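Side-chain contacts in Dye type peroxidase A (Streptomyces lividans 1326, PDB 6GZW), which probably uses its haem iron to reduce hydrogen peroxide while oxidising dyes and related substrates, as other dye-decolourising peroxidases do: residues E192-F195 and D196-F200; S305-D308 and G309-A312; Q326-P329 and L330-F333. All blocks are in the same frame, centred on the assembly; numbering follows the deposited sequence. Where two conformers were deposited one is given.

Contact 1. Residues E192-F195 and D196-F200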
loop_
_atom_site.group_PDB
_atom_site.type_symbol
_atom_site.label_atom_id
_atom_site.label_comp_id
_atom_site.label_asym_id
_atom_site.label_seq_id
_atom_site.Cartn_x
_atom_site.Cartn_y
_atom_site.Cartn_z
ATOM N N GLU A 192 -19.753 21.026 -14.913
ATOM C CA GLU A 192 -20.002 20.790 -16.337
ATOM C C GLU A 192 -21.490 20.470 -16.500
ATOM O O GLU A 192 -22.073 19.799 -15.657
ATOM C CB GLU A 192 -19.065 19.674 -16.842
ATOM C CG GLU A 192 -17.595 19.969 -16.522
ATOM C CD GLU A 192 -16.637 18.799 -16.779
ATOM O OE1 GLU A 192 -17.092 17.709 -17.209
ATOM O OE2 GLU A 192 -15.419 18.965 -16.521
ATOM N N ALA A 193 -22.108 20.975 -17.577
ATOM C CA ALA A 193 -23.604 21.058 -17.690
ATOM C C ALA A 193 -24.389 19.740 -17.605
ATOM O O ALA A 193 -25.536 19.695 -17.099
ATOM C CB ALA A 193 -24.012 21.814 -18.948
ATOM N N ASP A 194 -23.754 18.670 -18.077
ATOM C CA ASP A 194 -24.391 17.363 -18.142
ATOM C C ASP A 194 -23.891 16.471 -16.990
ATOM O O ASP A 194 -24.237 15.295 -16.944
ATOM C CB ASP A 194 -24.135 16.708 -19.514
ATOM C CG ASP A 194 -22.699 16.844 -19.983
ATOM O OD1 ASP A 194 -21.809 17.352 -19.218
ATOM O OD2 ASP A 194 -22.450 16.474 -21.154
ATOM N N PHE A 195 -23.133 17.043 -16.052
ATOM C CA PHE A 195 -22.521 16.228 -14.987
ATOM C C PHE A 195 -23.536 15.471 -14.128
ATOM O O PHE A 195 -23.493 14.254 -14.048
ATOM C CB PHE A 195 -21.622 17.052 -14.080
ATOM C CG PHE A 195 -20.921 16.225 -13.052
ATOM C CD1 PHE A 195 -19.802 15.491 -13.398
ATOM C CD2 PHE A 195 -21.416 16.127 -11.770
ATOM C CE1 PHE A 195 -19.142 14.714 -12.469
ATOM C CE2 PHE A 195 -20.757 15.336 -10.836
ATOM C CZ PHE A 195 -19.625 14.629 -11.187
ATOM N N ASP A 196 -24.455 16.187 -13.486
ATOM C CA ASP A 196 -25.465 15.540 -12.642
ATOM C C ASP A 196 -26.270 14.491 -13.392
ATOM O O ASP A 196 -26.480 13.377 -12.900
ATOM C CB ASP A 196 -26.442 16.569 -12.056
ATOM C CG ASP A 196 -25.865 17.354 -10.894
ATOM O OD1 ASP A 196 -24.624 17.526 -10.778
ATOM O OD2 ASP A 196 -26.683 17.808 -10.072
ATOM N N ARG A 197 -26.730 14.829 -14.596
ATOM C CA ARG A 197 -27.445 13.858 -15.399
ATOM C C ARG A 197 -26.606 12.592 -15.663
ATOM O O ARG A 197 -27.148 11.475 -15.648
ATOM C CB ARG A 197 -27.946 14.446 -16.746
ATOM C CG ARG A 197 -28.708 13.415 -17.583
ATOM C CD ARG A 197 -29.457 13.958 -18.792
ATOM N NE ARG A 197 -28.583 14.592 -19.781
ATOM C CZ ARG A 197 -28.309 15.899 -19.863
ATOM N NH1 ARG A 197 -28.802 16.789 -19.000
ATOM N NH2 ARG A 197 -27.511 16.328 -20.830
ATOM N N ARG A 198 -25.310 12.768 -15.923
ATOM C CA ARG A 198 -24.463 11.622 -16.301
ATOM C C ARG A 198 -24.203 10.668 -15.132
ATOM O O ARG A 198 -24.154 9.458 -15.326
ATOM C CB ARG A 198 -23.138 12.097 -16.862
ATOM C CG ARG A 198 -23.201 12.617 -18.283
ATOM C CD ARG A 198 -21.973 13.419 -18.618
ATOM N NE ARG A 198 -21.742 13.429 -20.063
ATOM C CZ ARG A 198 -20.615 13.823 -20.644
ATOM N NH1 ARG A 198 -19.604 14.309 -19.951
ATOM N NH2 ARG A 198 -20.501 13.725 -21.956
ATOM N N ILE A 199 -24.073 11.234 -13.940
ATOM C CA ILE A 199 -23.467 10.549 -12.811
ATOM C C ILE A 199 -24.466 10.174 -11.707
ATOM O O ILE A 199 -24.282 9.141 -11.081
ATOM C CB ILE A 199 -22.317 11.416 -12.263
ATOM C CG1 ILE A 199 -21.297 11.766 -13.375
ATOM C CG2 ILE A 199 -21.598 10.740 -11.086
ATOM C CD1 ILE A 199 -20.849 10.588 -14.205
ATOM N N PHE A 200 -25.524 10.963 -11.483
ATOM C CA PHE A 200 -26.416 10.717 -10.337
ATOM C C PHE A 200 -27.861 10.455 -10.724
ATOM O O PHE A 200 -28.396 11.057 -11.675
ATOM C CB PHE A 200 -26.382 11.901 -9.378
ATOM C CG PHE A 200 -25.055 12.095 -8.692
ATOM C CD1 PHE A 200 -24.585 11.167 -7.768
ATOM C CD2 PHE A 200 -24.294 13.241 -8.919
ATOM C CE1 PHE A 200 -23.357 11.355 -7.127
ATOM C CE2 PHE A 200 -23.075 13.430 -8.290
ATOM C CZ PHE A 200 -22.607 12.495 -7.379
HETATM O O HOH W 1 -19.916 16.156 -17.495
HETATM O O HOH W 2 -24.785 19.219 -13.885
HETATM O O HOH W 3 -26.878 17.530 -15.599
#
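The short helix 195-199 of the C-terminal ferredoxin-like half starts straight out of a type I beta turn, Glu192 to Phe195, and the contact is this helix start. Asp194 sits at the N-cap, and its backbone O accepts from Arg198 N at 2.9 Å. The two side chains then stack: Asp194 OD2 lies over the centre of the Arg198 guanidinium, 3.3 Å from NE, with the carboxylate and guanidinium planes only 17° apart. No N-H points at that oxygen, so the salt bridge rests on charge alone. Water 1 supplies the directed bonds instead, donating to Asp194 OD1 and Glu192 OE1 and weakly accepting from Arg198 NH1. On the buried side, Phe195 has CG anti to the backbone N (chi1 -176°), which carries its ring forward along the helix toward Ile199. Ile199 CG1 lies over one face in a CH-pi contact, 4.0 Å from the centroid, while Phe195 CE2 meets Phe200 CE2 at 3.9 Å. Val300 packs on both Phe195 and Ile199. Waters 2 and 3 accept from Asp196 N and Arg197 N, so first-turn amides are satisfied by water, while the Asp194 side chain makes no capping bond and probably serves to offset the charge of Arg198.

Contact 2. Residues S305-D308 and G309-A312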
loop_
_atom_site.group_PDB
_atom_site.type_symbol
_atom_site.label_atom_id
_atom_site.label_comp_id
_atom_site.label_asym_id
_atom_site.label_seq_id
_atom_site.Cartn_x
_atom_site.Cartn_y
_atom_site.Cartn_z
ATOM N N SER A 305 -4.519 2.174 -8.136
ATOM C CA SER A 305 -3.621 1.178 -8.726
ATOM C C SER A 305 -3.395 0.055 -7.683
ATOM O O SER A 305 -3.690 0.242 -6.498
ATOM C CB SER A 305 -2.296 1.819 -9.164
ATOM O OG SER A 305 -2.520 2.728 -10.241
ATOM N N TYR A 306 -3.011 -1.137 -8.145
ATOM C CA TYR A 306 -2.701 -2.252 -7.240
ATOM C C TYR A 306 -1.473 -3.001 -7.659
ATOM O O TYR A 306 -1.077 -3.027 -8.845
ATOM C CB TYR A 306 -3.899 -3.199 -7.056
ATOM C CG TYR A 306 -4.213 -4.138 -8.231
ATOM C CD1 TYR A 306 -3.651 -5.409 -8.323
ATOM C CD2 TYR A 306 -5.090 -3.760 -9.235
ATOM C CE1 TYR A 306 -3.939 -6.273 -9.381
ATOM C CE2 TYR A 306 -5.391 -4.629 -10.300
ATOM C CZ TYR A 306 -4.848 -5.880 -10.356
ATOM O OH TYR A 306 -5.160 -6.733 -11.401
ATOM N N HIS A 307 -0.847 -3.574 -6.658
ATOM C CA HIS A 307 0.232 -4.525 -6.813
ATOM C C HIS A 307 0.240 -5.457 -5.615
ATOM O O HIS A 307 0.469 -5.003 -4.504
ATOM C CB HIS A 307 1.551 -3.833 -6.904
ATOM C CG HIS A 307 2.688 -4.794 -6.857
ATOM N ND1 HIS A 307 2.929 -5.698 -7.869
ATOM C CD2 HIS A 307 3.596 -5.053 -5.884
ATOM C CE1 HIS A 307 3.958 -6.452 -7.532
ATOM N NE2 HIS A 307 4.379 -6.082 -6.335
ATOM N N ASP A 308 -0.037 -6.738 -5.848
ATOM C CA ASP A 308 -0.141 -7.718 -4.770
ATOM C C ASP A 308 0.992 -8.724 -4.731
ATOM O O ASP A 308 0.988 -9.646 -3.906
ATOM C CB ASP A 308 -1.508 -8.366 -4.822
ATOM C CG ASP A 308 -2.587 -7.428 -4.321
ATOM O OD1 ASP A 308 -2.531 -6.975 -3.152
ATOM O OD2 ASP A 308 -3.529 -7.153 -5.048
ATOM N N GLY A 309 2.011 -8.498 -5.535
ATOM C CA GLY A 309 3.191 -9.371 -5.500
ATOM C C GLY A 309 3.330 -10.045 -6.833
ATOM O O GLY A 309 2.740 -9.609 -7.863
ATOM N N PHE A 310 4.141 -11.094 -6.843
ATOM C CA PHE A 310 4.505 -11.828 -8.035
ATOM C C PHE A 310 4.098 -13.289 -7.882
ATOM O O PHE A 310 4.226 -13.852 -6.786
ATOM C CB PHE A 310 6.013 -11.747 -8.220
ATOM C CG PHE A 310 6.504 -10.374 -8.636
ATOM C CD1 PHE A 310 6.777 -9.383 -7.674
ATOM C CD2 PHE A 310 6.664 -10.054 -9.989
ATOM C CE1 PHE A 310 7.246 -8.133 -8.055
ATOM C CE2 PHE A 310 7.108 -8.787 -10.360
ATOM C CZ PHE A 310 7.398 -7.836 -9.397
ATOM N N ASP A 311 3.635 -13.907 -8.974
ATOM C CA ASP A 311 3.345 -15.334 -8.941
ATOM C C ASP A 311 4.655 -16.132 -8.988
ATOM O O ASP A 311 5.745 -15.568 -9.149
ATOM C CB ASP A 311 2.271 -15.773 -9.992
ATOM C CG ASP A 311 2.758 -15.813 -11.423
ATOM O OD1 ASP A 311 3.945 -15.694 -11.691
ATOM O OD2 ASP A 311 1.886 -16.024 -12.318
ATOM N N ALA A 312 4.541 -17.446 -8.847
ATOM C CA ALA A 312 5.707 -18.328 -8.846
ATOM C C ALA A 312 6.548 -18.204 -10.110
ATOM O O ALA A 312 7.748 -18.463 -10.107
ATOM C CB ALA A 312 5.262 -19.772 -8.637
#
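The backbone runs extended through His307, kinks at Asp308, and bends at Gly309 through phi 117° and psi -164°, a conformation that glycine readily adopts; strand 300-310 then resumes at Phe310. This irregular step brings the side chains of His307 and Phe310, three residues apart, onto the same side of the chain. The imidazole of His307 lies over the glycine that separates them: Gly309 N stands over one face, 3.4 Å above the ring plane and toward its rim, and Gly309 O approaches CE1 at 3.4 Å. With CG of His307 anti to the backbone N, the ring reaches forward along the strand over the peptide. Its CE1 edge is then directed at the face of Phe310 in an offset edge-to-face pair, with centroids 5.3 Å apart and planes at 69°; the closest atoms are His307 CE1 and Phe310 CE1, at 3.7 Å. Across the strand, Asp308 OD2 forms a salt bridge with Arg225, whose cationic group also lies against the ring of Tyr306. The second subunit completes the histidine's surroundings: Gln158 of that chain hydrogen-bonds NE2 through its OE1, and Phe139 of that chain meets the imidazole edge-to-face. The contact thus belongs to the dimer interface near the turn of the hairpin 300-310/316-326. The bond to Gln158 OE1 of the second subunit is consistent with a proton on NE2, and the neighbouring CE1-H is probably polarised enough to favour its approach to the electron-rich face of Phe310.

Contact 3. Residues Q326-P329 and L330-F333; sequences QADP and LRGF. With HEM (protoporphyrin IX containing Fe), chain C.
The guanidinium of Arg331 has Asp328 CB over one face, 3.5 Å above its plane and toward the rim, while the Asp328 carboxylate stands steeply to it, the two planes 79° apart. The salt bridge joins Asp328 OD2 to Arg331 NH1 at 2.7 Å; a bend at chi3 folds the arginine back to reach it. Asp328 OD1, meanwhile, accepts from Leu330 N at 3.0 Å, met from above the carboxylate plane, in an Asx turn. Backbone bonds from Arg331 N to Asp328 O and from Gly332 N to Pro329 O tighten the loop. On the inner side, the amide plane of Gln326 is perpendicular to the Phe333 ring, and its OE1 takes Phe333 N at 2.7 Å, a fairly straight bond of 158° with the donor tilted 21° from the carbonyl plane. Gln326 NE2 binds Tyr220 O, fixing the amide's rotation. The Phe333 ring belongs to the haem pocket and its CD1 touches the haem vinyl atom CBC at 3.5 Å; on the iron, water 4 is bound at 2.0 Å. One buried glutamine therefore ties strand 219-228 to the first turn of helix 333-343, and by holding the Phe333 backbone it probably helps place the ring against the haem's vinyl edge.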
loop_
_atom_site.group_PDB
_atom_site.type_symbol
_atom_site.label_atom_id
_atom_site.label_comp_id
_atom_site.label_asym_id
_atom_site.label_seq_id
_atom_site.Cartn_x
_atom_site.Cartn_y
_atom_site.Cartn_z
ATOM N N GLN A 326 -21.769 6.151 -12.607
ATOM C CA GLN A 326 -22.736 6.615 -13.599
ATOM C C GLN A 326 -24.157 6.517 -13.050
ATOM O O GLN A 326 -24.418 5.733 -12.131
ATOM C CB GLN A 326 -22.626 5.767 -14.869
ATOM C CG GLN A 326 -22.736 4.274 -14.641
ATOM C CD GLN A 326 -21.401 3.550 -14.678
ATOM O OE1 GLN A 326 -20.808 3.375 -15.758
ATOM N NE2 GLN A 326 -20.930 3.108 -13.523
ATOM N N ALA A 327 -25.083 7.284 -13.628
ATOM C CA ALA A 327 -26.491 7.201 -13.220
ATOM C C ALA A 327 -27.120 5.907 -13.683
ATOM O O ALA A 327 -28.079 5.456 -13.075
ATOM C CB ALA A 327 -27.291 8.391 -13.762
ATOM N N ASP A 328 -26.599 5.315 -14.760
ATOM C CA ASP A 328 -27.142 4.087 -15.328
ATOM C C ASP A 328 -26.020 3.319 -16.054
ATOM O O ASP A 328 -25.506 3.835 -17.041
ATOM C CB ASP A 328 -28.266 4.466 -16.328
ATOM C CG ASP A 328 -28.811 3.290 -17.099
ATOM O OD1 ASP A 328 -28.466 2.123 -16.830
ATOM O OD2 ASP A 328 -29.649 3.527 -18.028
ATOM N N PRO A 329 -25.668 2.085 -15.612
ATOM C CA PRO A 329 -24.569 1.375 -16.328
ATOM C C PRO A 329 -24.783 1.181 -17.834
ATOM O O PRO A 329 -23.819 1.161 -18.609
ATOM C CB PRO A 329 -24.505 0.015 -15.620
ATOM C CG PRO A 329 -25.063 0.269 -14.274
ATOM C CD PRO A 329 -26.140 1.304 -14.444
ATOM N N LEU A 330 -26.048 1.049 -18.246
ATOM C CA LEU A 330 -26.355 0.949 -19.668
ATOM C C LEU A 330 -26.112 2.248 -20.465
ATOM O O LEU A 330 -26.153 2.200 -21.702
ATOM C CB LEU A 330 -27.788 0.456 -19.848
ATOM C CG LEU A 330 -28.148 -0.922 -19.298
ATOM C CD1 LEU A 330 -29.551 -1.316 -19.768
ATOM C CD2 LEU A 330 -27.157 -2.017 -19.678
ATOM N N ARG A 331 -25.907 3.386 -19.794
ATOM C CA ARG A 331 -25.443 4.627 -20.431
ATOM C C ARG A 331 -24.035 5.041 -19.980
ATOM O O ARG A 331 -23.689 6.226 -20.018
ATOM C CB ARG A 331 -26.423 5.780 -20.143
ATOM C CG ARG A 331 -27.840 5.521 -20.648
ATOM C CD ARG A 331 -28.688 6.792 -20.765
ATOM N NE ARG A 331 -28.963 7.490 -19.505
ATOM C CZ ARG A 331 -29.845 7.119 -18.566
ATOM N NH1 ARG A 331 -30.563 5.998 -18.661
ATOM N NH2 ARG A 331 -29.989 7.888 -17.486
ATOM N N GLY A 332 -23.228 4.067 -19.549
ATOM C CA GLY A 332 -21.863 4.355 -19.090
ATOM C C GLY A 332 -20.977 3.171 -19.389
ATOM O O GLY A 332 -20.685 2.869 -20.539
ATOM N N PHE A 333 -20.567 2.469 -18.334
ATOM C CA PHE A 333 -19.654 1.328 -18.457
ATOM C C PHE A 333 -20.028 0.313 -19.524
ATOM O O PHE A 333 -19.179 -0.084 -20.322
ATOM C CB PHE A 333 -19.493 0.614 -17.112
ATOM C CG PHE A 333 -18.604 -0.602 -17.180
ATOM C CD1 PHE A 333 -17.227 -0.447 -17.123
ATOM C CD2 PHE A 333 -19.115 -1.872 -17.357
ATOM C CE1 PHE A 333 -16.393 -1.564 -17.209
ATOM C CE2 PHE A 333 -18.294 -2.984 -17.479
ATOM C CZ PHE A 333 -16.924 -2.827 -17.391
HETATM C CHA HEM C . -9.439 7.496 -20.832
HETATM C CHB HEM C . -6.172 4.181 -19.500
HETATM C CHC HEM C . -9.782 1.015 -18.764
HETATM C CHD HEM C . -13.015 4.324 -20.087
HETATM C C1A HEM C . -8.250 6.879 -20.540
HETATM C C2A HEM C . -6.967 7.478 -20.706
HETATM C C3A HEM C . -6.062 6.538 -20.333
HETATM C C4A HEM C . -6.779 5.359 -19.944
HETATM C CMA HEM C . -4.559 6.668 -20.287
HETATM C CAA HEM C . -6.658 8.880 -21.215
HETATM C CBA HEM C . -6.569 9.989 -20.178
HETATM C CGA HEM C . -7.902 10.286 -19.576
HETATM O O1A HEM C . -8.742 11.043 -20.130
HETATM O O2A HEM C . -8.221 9.743 -18.478
HETATM C C1B HEM C . -6.890 3.021 -19.155
HETATM C C2B HEM C . -6.293 1.832 -18.642
HETATM C C3B HEM C . -7.276 0.918 -18.430
HETATM C C4B HEM C . -8.543 1.606 -18.825
HETATM C CMB HEM C . -4.825 1.617 -18.429
HETATM C CAB HEM C . -7.204 -0.431 -17.830
HETATM C CBB HEM C . -6.268 -0.818 -16.980
HETATM C C1C HEM C . -10.978 1.609 -19.102
HETATM C C2C HEM C . -12.244 0.972 -19.029
HETATM C C3C HEM C . -13.172 1.919 -19.426
HETATM C C4C HEM C . -12.450 3.137 -19.701
HETATM C CMC HEM C . -12.540 -0.444 -18.643
HETATM C CAC HEM C . -14.638 1.799 -19.608
HETATM C CBC HEM C . -15.346 0.681 -19.827
HETATM C C1D HEM C . -12.243 5.468 -20.328
HETATM C C2D HEM C . -12.909 6.738 -20.673
HETATM C C3D HEM C . -11.922 7.629 -20.887
HETATM C C4D HEM C . -10.655 6.875 -20.661
HETATM C CMD HEM C . -14.410 7.005 -20.738
HETATM C CAD HEM C . -12.111 9.086 -21.278
HETATM C CBD HEM C . -12.306 9.261 -22.788
HETATM C CGD HEM C . -12.558 10.699 -23.122
HETATM O O1D HEM C . -11.606 11.452 -23.471
HETATM O O2D HEM C . -13.720 11.145 -23.023
HETATM N NA HEM C . -8.124 5.549 -20.168
HETATM N NB HEM C . -8.209 2.824 -19.267
HETATM N NC HEM C . -11.105 2.878 -19.560
HETATM N ND HEM C . -10.905 5.561 -20.421
HETATM FE FE HEM C . -9.599 4.234 -19.894
HETATM O O HOH W 4 -9.771 4.761 -17.991
#

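Contacts 1 and 3 are neighbours, their centres 12 Å apart on the same side of the chain's centre, and they touch where Arg198 O probably accepts from Ala327 N at 2.9 Å. Contact 2 lies on the opposite side, its centre 36 Å from that of contact 1 and 30 Å from that of contact 3. All three mix buried and more accessible residues. Contacts 1 and 3 both lead into helices and each carries an Asp-Arg pair at least partly exposed, stacked in contact 1 and with planes steeply crossed in contact 3. Contact 2 trades ion pairing across its segments for aromatic packing at the subunit boundary, while contact 3 alone of the three touches the haem.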